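Local coordinates for dihydrodipicolinate synthase family protein (PDB 4DNH) that is of unknown function but folds as a TIM barrel and is possibly an enzyme related to dihydrodipicolinate synthase, at residues S81-Q86 with R321-G326; F38-V43 with G77-M82; M252-D257 with A274-F279. One frame throughout, in Å; residues are numbered along the deposited sequence.

Interaction 1 (S81-Q86 with R321-G326); sequences SMDTAQ and RFYKTG
The first torsions of D83 and Y323 direct CG of each residue: in D83 it is anti to the backbone N (chi1 -169°), and in Y323 it sits between its own backbone N and carbonyl carbon (chi1 75°), the crowded position. The carboxylate and the ring lie nearly coplanar, 23° between their planes, and Y323 OH donates to D83 OD2 at 2.6 Å, using the anti lone pair of that oxygen. T84 comes to the same hydroxyl at the ring edge, its side chain crossing Y323 at about a right angle. OG1 of T84 donates to Y323 OH over 3.3 Å, so the phenol oxygen is donor to one neighbour and acceptor from the other.

K324 CG packs over one face of the Y323 ring, offset toward the rim, and further out K324 CD rests 3.6 Å from Q86 CG while CE lies 3.3 Å from D83 O. The tail, bent at chi2 and chi4, ends with NZ bonded to R321 O at 2.7 Å. NZ of K324 stays 4.2 Å from D83 OD2, beyond a salt bridge, and one water spans the gap, accepting from NZ and donating to OD2 at 2.9 Å. The amide of Q86 turns elsewhere, its NE2 to I343 O, and F316 stacks on the Y323 ring.

A phenylalanine in place of Y323 would probably leave T84 OG1 without this acceptor and D83 OD2 with only its water among the donors described here, freer to turn.

The chemistry is that of a buried polar network tying the loop after strand 77-80 to the start of helix 323-333: D83 accepts a hydrogen bond from the phenol, and its charge reaches the K324 ammonium through a water, though CE packs against the aspartate directly.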
loop_
_atom_site.group_PDB
_atom_site.type_symbol
_atom_site.label_atom_id
_atom_site.label_comp_id
_atom_site.label_asym_id
_atom_site.label_seq_id
_atom_site.Cartn_x
_atom_site.Cartn_y
_atom_site.Cartn_z
ATOM N N SER A 81 1.819 -3.771 7.742
ATOM C CA SER A 81 1.849 -5.155 7.379
ATOM C C SER A 81 0.781 -5.400 6.307
ATOM O O SER A 81 0.072 -6.398 6.319
ATOM C CB SER A 81 1.656 -6.025 8.626
ATOM O OG SER A 81 2.751 -5.883 9.512
HETATM N N MSE A 82 0.696 -4.467 5.373
HETATM C CA MSE A 82 -0.273 -4.560 4.293
HETATM C C MSE A 82 0.343 -5.199 3.076
HETATM O O MSE A 82 1.486 -5.684 3.106
HETATM C CB MSE A 82 -0.794 -3.147 4.029
HETATM C CG MSE A 82 -1.749 -2.727 5.150
HETATM SE SE MSE A 82 -3.347 -3.882 5.048
HETATM C CE MSE A 82 -4.088 -3.072 3.411
ATOM N N ASP A 83 -0.406 -5.206 1.982
ATOM C CA ASP A 83 0.075 -5.801 0.750
ATOM C C ASP A 83 1.427 -5.220 0.350
ATOM O O ASP A 83 2.269 -5.942 -0.141
ATOM C CB ASP A 83 -0.939 -5.605 -0.375
ATOM C CG ASP A 83 -0.610 -6.432 -1.588
ATOM O OD1 ASP A 83 -0.922 -7.643 -1.580
ATOM O OD2 ASP A 83 -0.024 -5.876 -2.545
ATOM N N THR A 84 1.641 -3.923 0.568
ATOM C CA THR A 84 2.946 -3.294 0.254
ATOM C C THR A 84 4.085 -3.839 1.118
ATOM O O THR A 84 5.246 -3.806 0.715
ATOM C CB THR A 84 2.910 -1.753 0.375
ATOM O OG1 THR A 84 1.824 -1.243 -0.397
ATOM C CG2 THR A 84 4.184 -1.131 -0.151
ATOM N N ALA A 85 3.767 -4.329 2.310
ATOM C CA ALA A 85 4.819 -4.875 3.182
ATOM C C ALA A 85 5.007 -6.340 2.849
ATOM O O ALA A 85 5.645 -7.070 3.586
ATOM C CB ALA A 85 4.470 -4.680 4.645
ATOM N N GLN A 86 4.407 -6.745 1.726
ATOM C CA GLN A 86 4.590 -8.067 1.110
ATOM C C GLN A 86 3.863 -9.164 1.842
ATOM O O GLN A 86 4.214 -10.339 1.698
ATOM C CB GLN A 86 6.071 -8.412 0.880
ATOM C CG GLN A 86 6.670 -7.651 -0.293
ATOM C CD GLN A 86 8.188 -7.653 -0.308
ATOM O OE1 GLN A 86 8.830 -6.702 0.152
ATOM N NE2 GLN A 86 8.774 -8.721 -0.839
ATOM N N ARG A 321 1.527 -7.332 -9.414
ATOM C CA ARG A 321 1.895 -7.815 -8.089
ATOM C C ARG A 321 3.356 -7.490 -7.709
ATOM O O ARG A 321 3.754 -7.644 -6.548
ATOM C CB ARG A 321 1.572 -9.303 -7.924
ATOM C CG ARG A 321 2.354 -10.267 -8.818
ATOM C CD ARG A 321 1.833 -11.683 -8.620
ATOM N NE ARG A 321 2.492 -12.688 -9.467
ATOM C CZ ARG A 321 2.285 -12.823 -10.780
ATOM N NH1 ARG A 321 1.467 -12.002 -11.417
ATOM N NH2 ARG A 321 2.928 -13.756 -11.471
ATOM N N PHE A 322 4.132 -7.009 -8.680
ATOM C CA PHE A 322 5.556 -6.728 -8.472
ATOM C C PHE A 322 5.820 -5.255 -8.263
ATOM O O PHE A 322 6.972 -4.832 -8.224
ATOM C CB PHE A 322 6.416 -7.273 -9.628
ATOM C CG PHE A 322 6.365 -8.780 -9.770
ATOM C CD1 PHE A 322 6.582 -9.606 -8.669
ATOM C CD2 PHE A 322 6.093 -9.368 -11.001
ATOM C CE1 PHE A 322 6.523 -10.992 -8.793
ATOM C CE2 PHE A 322 6.026 -10.753 -11.123
ATOM C CZ PHE A 322 6.238 -11.566 -10.016
ATOM N N TYR A 323 4.761 -4.472 -8.100
ATOM C CA TYR A 323 4.916 -3.054 -7.790
ATOM C C TYR A 323 5.839 -2.785 -6.612
ATOM O O TYR A 323 6.518 -1.761 -6.582
ATOM C CB TYR A 323 3.564 -2.393 -7.540
ATOM C CG TYR A 323 2.919 -2.711 -6.214
ATOM C CD1 TYR A 323 2.048 -3.790 -6.086
ATOM C CD2 TYR A 323 3.127 -1.899 -5.098
ATOM C CE1 TYR A 323 1.430 -4.067 -4.868
ATOM C CE2 TYR A 323 2.513 -2.168 -3.889
ATOM C CZ TYR A 323 1.680 -3.258 -3.782
ATOM O OH TYR A 323 1.071 -3.539 -2.599
ATOM N N LYS A 324 5.885 -3.705 -5.653
ATOM C CA LYS A 324 6.638 -3.460 -4.432
ATOM C C LYS A 324 8.110 -3.273 -4.739
ATOM O O LYS A 324 8.829 -2.544 -4.040
ATOM C CB LYS A 324 6.420 -4.580 -3.430
ATOM C CG LYS A 324 4.949 -4.856 -3.167
ATOM C CD LYS A 324 4.750 -6.342 -3.062
ATOM C CE LYS A 324 3.307 -6.725 -3.187
ATOM N NZ LYS A 324 3.304 -8.002 -3.927
ATOM N N THR A 325 8.540 -3.912 -5.816
ATOM C CA THR A 325 9.879 -3.742 -6.300
ATOM C C THR A 325 10.204 -2.297 -6.681
ATOM O O THR A 325 11.253 -1.778 -6.284
ATOM C CB THR A 325 10.132 -4.718 -7.446
ATOM O OG1 THR A 325 9.775 -6.024 -6.981
ATOM C CG2 THR A 325 11.598 -4.686 -7.896
ATOM N N GLY A 326 9.302 -1.641 -7.413
ATOM C CA GLY A 326 9.486 -0.242 -7.787
ATOM C C GLY A 326 9.445 0.677 -6.570
ATOM O O GLY A 326 10.122 1.711 -6.512
HETATM O O HOH W 1 0.572 -7.691 -4.710
HETATM O O HOH W 2 1.844 -8.813 -1.087
#

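Interaction 2 (F38-V43 with G77-M82); sequences FAAAHV and GVAESM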
loop_
_atom_site.group_PDB
_atom_site.type_symbol
_atom_site.label_atom_id
_atom_site.label_comp_id
_atom_site.label_asym_id
_atom_site.label_seq_id
_atom_site.Cartn_x
_atom_site.Cartn_y
_atom_site.Cartn_z
ATOM N N PHE A 38 -3.382 7.412 4.285
ATOM C CA PHE A 38 -2.416 6.436 4.770
ATOM C C PHE A 38 -1.476 6.073 3.640
ATOM O O PHE A 38 -1.895 5.932 2.485
ATOM C CB PHE A 38 -3.104 5.118 5.108
ATOM C CG PHE A 38 -3.909 5.135 6.369
ATOM C CD1 PHE A 38 -5.252 5.488 6.345
ATOM C CD2 PHE A 38 -3.350 4.715 7.563
ATOM C CE1 PHE A 38 -6.005 5.469 7.509
ATOM C CE2 PHE A 38 -4.105 4.686 8.722
ATOM C CZ PHE A 38 -5.430 5.069 8.698
ATOM N N ALA A 39 -0.216 5.855 3.980
ATOM C CA ALA A 39 0.652 5.128 3.087
ATOM C C ALA A 39 0.782 3.672 3.569
ATOM O O ALA A 39 1.015 3.407 4.757
ATOM C CB ALA A 39 1.999 5.812 2.996
ATOM N N ALA A 40 0.586 2.720 2.657
ATOM C CA ALA A 40 0.870 1.321 2.967
ATOM C C ALA A 40 2.382 1.151 2.843
ATOM O O ALA A 40 2.929 1.276 1.747
ATOM C CB ALA A 40 0.133 0.398 2.016
ATOM N N ALA A 41 3.060 0.880 3.956
ATOM C CA ALA A 41 4.503 1.016 3.982
ATOM C C ALA A 41 5.232 -0.303 3.751
ATOM O O ALA A 41 4.797 -1.365 4.216
ATOM C CB ALA A 41 4.943 1.642 5.299
ATOM N N HIS A 42 6.362 -0.215 3.059
ATOM C CA HIS A 42 7.159 -1.379 2.678
ATOM C C HIS A 42 8.038 -1.823 3.822
ATOM O O HIS A 42 8.152 -1.123 4.838
ATOM C CB HIS A 42 8.015 -1.040 1.459
ATOM C CG HIS A 42 9.131 -0.075 1.757
ATOM N ND1 HIS A 42 8.933 1.248 1.849
ATOM C CD2 HIS A 42 10.487 -0.289 2.001
ATOM C CE1 HIS A 42 10.102 1.854 2.125
ATOM N NE2 HIS A 42 11.047 0.911 2.223
ATOM N N VAL A 43 8.675 -2.982 3.647
ATOM C CA VAL A 43 9.602 -3.556 4.622
ATOM C C VAL A 43 11.043 -3.553 4.119
ATOM O O VAL A 43 11.301 -3.932 2.983
ATOM C CB VAL A 43 9.208 -5.009 4.967
ATOM C CG1 VAL A 43 10.277 -5.667 5.842
ATOM C CG2 VAL A 43 7.873 -5.025 5.683
ATOM N N GLY A 77 -0.636 8.827 7.469
ATOM C CA GLY A 77 -0.837 7.684 8.362
ATOM C C GLY A 77 -0.086 6.464 7.848
ATOM O O GLY A 77 0.349 6.428 6.688
ATOM N N VAL A 78 0.051 5.456 8.695
ATOM C CA VAL A 78 0.727 4.238 8.313
ATOM C C VAL A 78 -0.261 3.059 8.333
ATOM O O VAL A 78 -0.959 2.826 9.341
ATOM C CB VAL A 78 1.948 3.974 9.240
ATOM C CG1 VAL A 78 2.412 2.522 9.154
ATOM C CG2 VAL A 78 3.100 4.919 8.909
ATOM N N ALA A 79 -0.322 2.326 7.223
ATOM C CA ALA A 79 -1.095 1.086 7.124
ATOM C C ALA A 79 -0.114 -0.075 7.208
ATOM O O ALA A 79 0.632 -0.310 6.252
ATOM C CB ALA A 79 -1.844 1.030 5.801
ATOM N N GLU A 80 -0.110 -0.800 8.328
ATOM C CA GLU A 80 0.968 -1.739 8.583
ATOM C C GLU A 80 0.723 -3.162 8.191
ATOM O O GLU A 80 -0.388 -3.695 8.335
ATOM C CB GLU A 80 1.395 -1.749 10.046
ATOM C CG GLU A 80 2.611 -0.891 10.324
ATOM C CD GLU A 80 3.868 -1.326 9.603
ATOM O OE1 GLU A 80 3.824 -2.033 8.563
ATOM O OE2 GLU A 80 4.924 -0.906 10.082
ATOM N N SER A 81 1.819 -3.771 7.742
ATOM C CA SER A 81 1.849 -5.155 7.379
ATOM C C SER A 81 0.781 -5.400 6.307
ATOM O O SER A 81 0.072 -6.398 6.319
ATOM C CB SER A 81 1.656 -6.025 8.626
ATOM O OG SER A 81 2.751 -5.883 9.512
HETATM N N MSE A 82 0.696 -4.467 5.373
HETATM C CA MSE A 82 -0.273 -4.560 4.293
HETATM C C MSE A 82 0.343 -5.199 3.076
HETATM O O MSE A 82 1.486 -5.684 3.106
HETATM C CB MSE A 82 -0.794 -3.147 4.029
HETATM C CG MSE A 82 -1.749 -2.727 5.150
HETATM SE SE MSE A 82 -3.347 -3.882 5.048
HETATM C CE MSE A 82 -4.088 -3.072 3.411
HETATM O O HOH W 3 2.150 -1.937 4.794
#
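F38 and G77 lie side by side in the first two strands of the TIM barrel, parallel neighbours joined as a beta-alpha-beta unit through helix 61-73. The strands' short axes differ in direction by 34°. F38 has the largest share of the contact. Its CG is anti to the carbonyl carbon (chi1 -74°), which brings the ring beside the second strand, where CD2 lies 3.5 Å from V78 O, the oxygen being at the ring edge and near its plane. G77, bridged to F38, has no side chain, and a CB there would run into F38 CD2.

F38, A40 and A79 share one face of the sheet. A79 CB touches both of the others, 4.3 Å from A40 CB and from F38 CB. Beyond the end of the second strand, A40 CB meets M82 CB at 4.2 Å, while the selenomethionine chain, bent at chi2, turns SE away from A40. A39 and V78 occupy the opposite face, where both pack on L71 of helix 61-73. Backbone bonds from A39 N to G77 O and from A79 N to A39 O set the pairing.

At the end of the second strand, E80 OE1 accepts the N-H of S81, met on its anti side and 17° out of the carboxylate plane, and OE2 forms a salt bridge with R68. Where A41 leaves the sheet, one water fills in for strand pairing: it donates to A41 O and to A79 O, 2.7 Å away in the latter case, and accepts from M82 N.

Interaction 3 (M252-D257 with A274-F279); sequences MYTGDD and ALLGIF. With GOL (glycerol), chain B.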
loop_
_atom_site.group_PDB
_atom_site.type_symbol
_atom_site.label_atom_id
_atom_site.label_comp_id
_atom_site.label_asym_id
_atom_site.label_seq_id
_atom_site.Cartn_x
_atom_site.Cartn_y
_atom_site.Cartn_z
HETATM N N MSE A 252 -14.512 6.129 2.014
HETATM C CA MSE A 252 -13.945 5.416 0.858
HETATM C C MSE A 252 -12.469 5.698 0.824
HETATM O O MSE A 252 -12.039 6.835 0.575
HETATM C CB MSE A 252 -14.611 5.869 -0.442
HETATM C CG MSE A 252 -13.968 5.344 -1.732
HETATM SE SE MSE A 252 -13.961 3.369 -1.884
HETATM C CE MSE A 252 -15.808 3.078 -2.503
ATOM N N TYR A 253 -11.665 4.679 1.105
ATOM C CA TYR A 253 -10.223 4.840 0.995
ATOM C C TYR A 253 -9.801 4.321 -0.370
ATOM O O TYR A 253 -10.000 3.137 -0.677
ATOM C CB TYR A 253 -9.489 4.093 2.110
ATOM C CG TYR A 253 -9.640 4.703 3.505
ATOM C CD1 TYR A 253 -8.877 5.808 3.892
ATOM C CD2 TYR A 253 -10.525 4.151 4.443
ATOM C CE1 TYR A 253 -9.002 6.355 5.155
ATOM C CE2 TYR A 253 -10.654 4.691 5.709
ATOM C CZ TYR A 253 -9.891 5.795 6.062
ATOM O OH TYR A 253 -10.017 6.350 7.315
ATOM N N THR A 254 -9.231 5.195 -1.198
ATOM C CA THR A 254 -8.771 4.755 -2.505
ATOM C C THR A 254 -7.527 3.849 -2.420
ATOM O O THR A 254 -6.628 4.079 -1.622
ATOM C CB THR A 254 -8.622 5.900 -3.538
ATOM O OG1 THR A 254 -8.576 5.317 -4.844
ATOM C CG2 THR A 254 -7.370 6.742 -3.325
ATOM N N GLY A 255 -7.530 2.793 -3.217
ATOM C CA GLY A 255 -6.449 1.830 -3.235
ATOM C C GLY A 255 -5.958 1.805 -4.650
ATOM O O GLY A 255 -5.084 1.026 -5.004
ATOM N N ASP A 256 -6.532 2.702 -5.442
ATOM C CA ASP A 256 -6.276 2.806 -6.862
ATOM C C ASP A 256 -5.029 3.649 -7.113
ATOM O O ASP A 256 -5.103 4.881 -7.194
ATOM C CB ASP A 256 -7.508 3.417 -7.539
ATOM C CG ASP A 256 -7.506 3.258 -9.041
ATOM O OD1 ASP A 256 -6.433 3.416 -9.651
ATOM O OD2 ASP A 256 -8.595 3.000 -9.615
ATOM N N ASP A 257 -3.889 2.977 -7.247
ATOM C CA ASP A 257 -2.618 3.656 -7.540
ATOM C C ASP A 257 -2.482 4.148 -8.993
ATOM O O ASP A 257 -1.469 4.758 -9.349
ATOM C CB ASP A 257 -1.431 2.750 -7.177
ATOM C CG ASP A 257 -1.449 2.295 -5.707
ATOM O OD1 ASP A 257 -0.997 3.064 -4.827
ATOM O OD2 ASP A 257 -1.889 1.154 -5.441
ATOM N N ALA A 274 -7.612 8.098 1.266
ATOM C CA ALA A 274 -6.470 7.415 0.667
ATOM C C ALA A 274 -5.784 6.408 1.567
ATOM O O ALA A 274 -5.515 6.672 2.728
ATOM C CB ALA A 274 -5.457 8.425 0.158
ATOM N N LEU A 275 -5.505 5.247 1.001
ATOM C CA LEU A 275 -4.716 4.215 1.649
ATOM C C LEU A 275 -3.981 3.525 0.496
ATOM O O LEU A 275 -4.479 2.573 -0.129
ATOM C CB LEU A 275 -5.625 3.264 2.424
ATOM C CG LEU A 275 -5.008 2.372 3.501
ATOM C CD1 LEU A 275 -6.152 1.678 4.224
ATOM C CD2 LEU A 275 -4.037 1.353 2.900
ATOM N N LEU A 276 -2.792 4.043 0.222
ATOM C CA LEU A 276 -2.092 3.778 -1.025
ATOM C C LEU A 276 -0.657 3.329 -0.812
ATOM O O LEU A 276 0.084 3.927 -0.022
ATOM C CB LEU A 276 -2.074 5.056 -1.871
ATOM C CG LEU A 276 -3.390 5.493 -2.506
ATOM C CD1 LEU A 276 -3.316 6.964 -2.889
ATOM C CD2 LEU A 276 -3.703 4.635 -3.719
ATOM N N GLY A 277 -0.255 2.294 -1.547
ATOM C CA GLY A 277 1.153 1.914 -1.638
ATOM C C GLY A 277 1.980 2.972 -2.365
ATOM O O GLY A 277 3.160 3.121 -2.082
ATOM N N ILE A 278 1.371 3.722 -3.290
ATOM C CA ILE A 278 2.119 4.776 -3.985
ATOM C C ILE A 278 2.511 5.926 -3.035
ATOM O O ILE A 278 3.547 6.563 -3.218
ATOM C CB ILE A 278 1.417 5.277 -5.289
ATOM C CG1 ILE A 278 2.271 6.317 -6.037
ATOM C CG2 ILE A 278 0.044 5.874 -5.002
ATOM C CD1 ILE A 278 3.546 5.773 -6.640
ATOM N N PHE A 279 1.699 6.176 -2.014
ATOM C CA PHE A 279 1.995 7.238 -1.056
ATOM C C PHE A 279 3.250 6.972 -0.238
ATOM O O PHE A 279 3.870 7.892 0.284
ATOM C CB PHE A 279 0.790 7.511 -0.171
ATOM C CG PHE A 279 -0.184 8.473 -0.785
ATOM C CD1 PHE A 279 -0.038 8.873 -2.112
ATOM C CD2 PHE A 279 -1.252 8.951 -0.057
ATOM C CE1 PHE A 279 -0.919 9.752 -2.686
ATOM C CE2 PHE A 279 -2.146 9.833 -0.624
ATOM C CZ PHE A 279 -1.980 10.239 -1.943
HETATM C C1 GOL B . -2.753 -2.870 -3.178
HETATM O O1 GOL B . -3.400 -2.921 -1.905
HETATM C C2 GOL B . -2.658 -1.418 -3.620
HETATM O O2 GOL B . -3.972 -0.820 -3.622
HETATM C C3 GOL B . -1.710 -0.667 -2.692
HETATM O O3 GOL B . -1.897 0.744 -2.864
#
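The last beta-alpha-beta unit of the barrel brings strand 251-254 beside strand 273-276, with a glycerol bound where the two segments leave the sheet. Within the two segments, one backbone bond pairs the strands: L275 N donates to T254 O at 3.1 Å, in the carbonyl plane. Y253 CB packs 4.0 Å from L275 CB, while Y253 OH goes on to D227. T254 places CG2 between its backbone N and carbonyl carbon, and from there the methyl meets L276 CD1 at 4.1 Å; OG1, anti to the backbone N (chi1 -162°), goes to E239.

D257 divides its carboxylate between protein and ligand. OD1 accepts the N-H of I278 at 2.9 Å from N, the donor lying above the carboxylate plane, and OD2 accepts a hydrogen bond from glycerol O3 at 2.6 Å. The same O3 accepts from G277 N at 2.6 Å along a nearly straight bond (173°), and glycerol O2 donates to G255 O. The glycerol is probably from the crystallisation liquor, though such molecules often mark pockets.

L276 also sends CD1 over the centre of the F279 ring. Around the contact, helix 260-265 packs on T254 and L276, K230 and S232 of strand 226-232 complete the glycerol site, and A274 bonds on its other side to F38 of strand 37-40, closing the barrel.

All three contacts are buried within one TIM barrel. Interactions 2 and 3 belong to the barrel sheet itself, each a parallel pair within a beta-alpha-beta unit, and they adjoin: A40 N and L276 O, 3.0 Å apart, probably bond, and A79 CB packs on L275 CD2. Interaction 1 starts where interaction 2 stops, sharing S81 and M82, and joins the loop there to helix 323-333 rather than to another strand. The chemistry changes accordingly. Residues 38-43 with 77-82 rest on backbone bonds and small apolar groups, 252-257 with 274-279 add a carboxylate and glycerol, and 81-86 with 321-326 depend on side-chain hydroxyls, a carboxylate, a lysine and water.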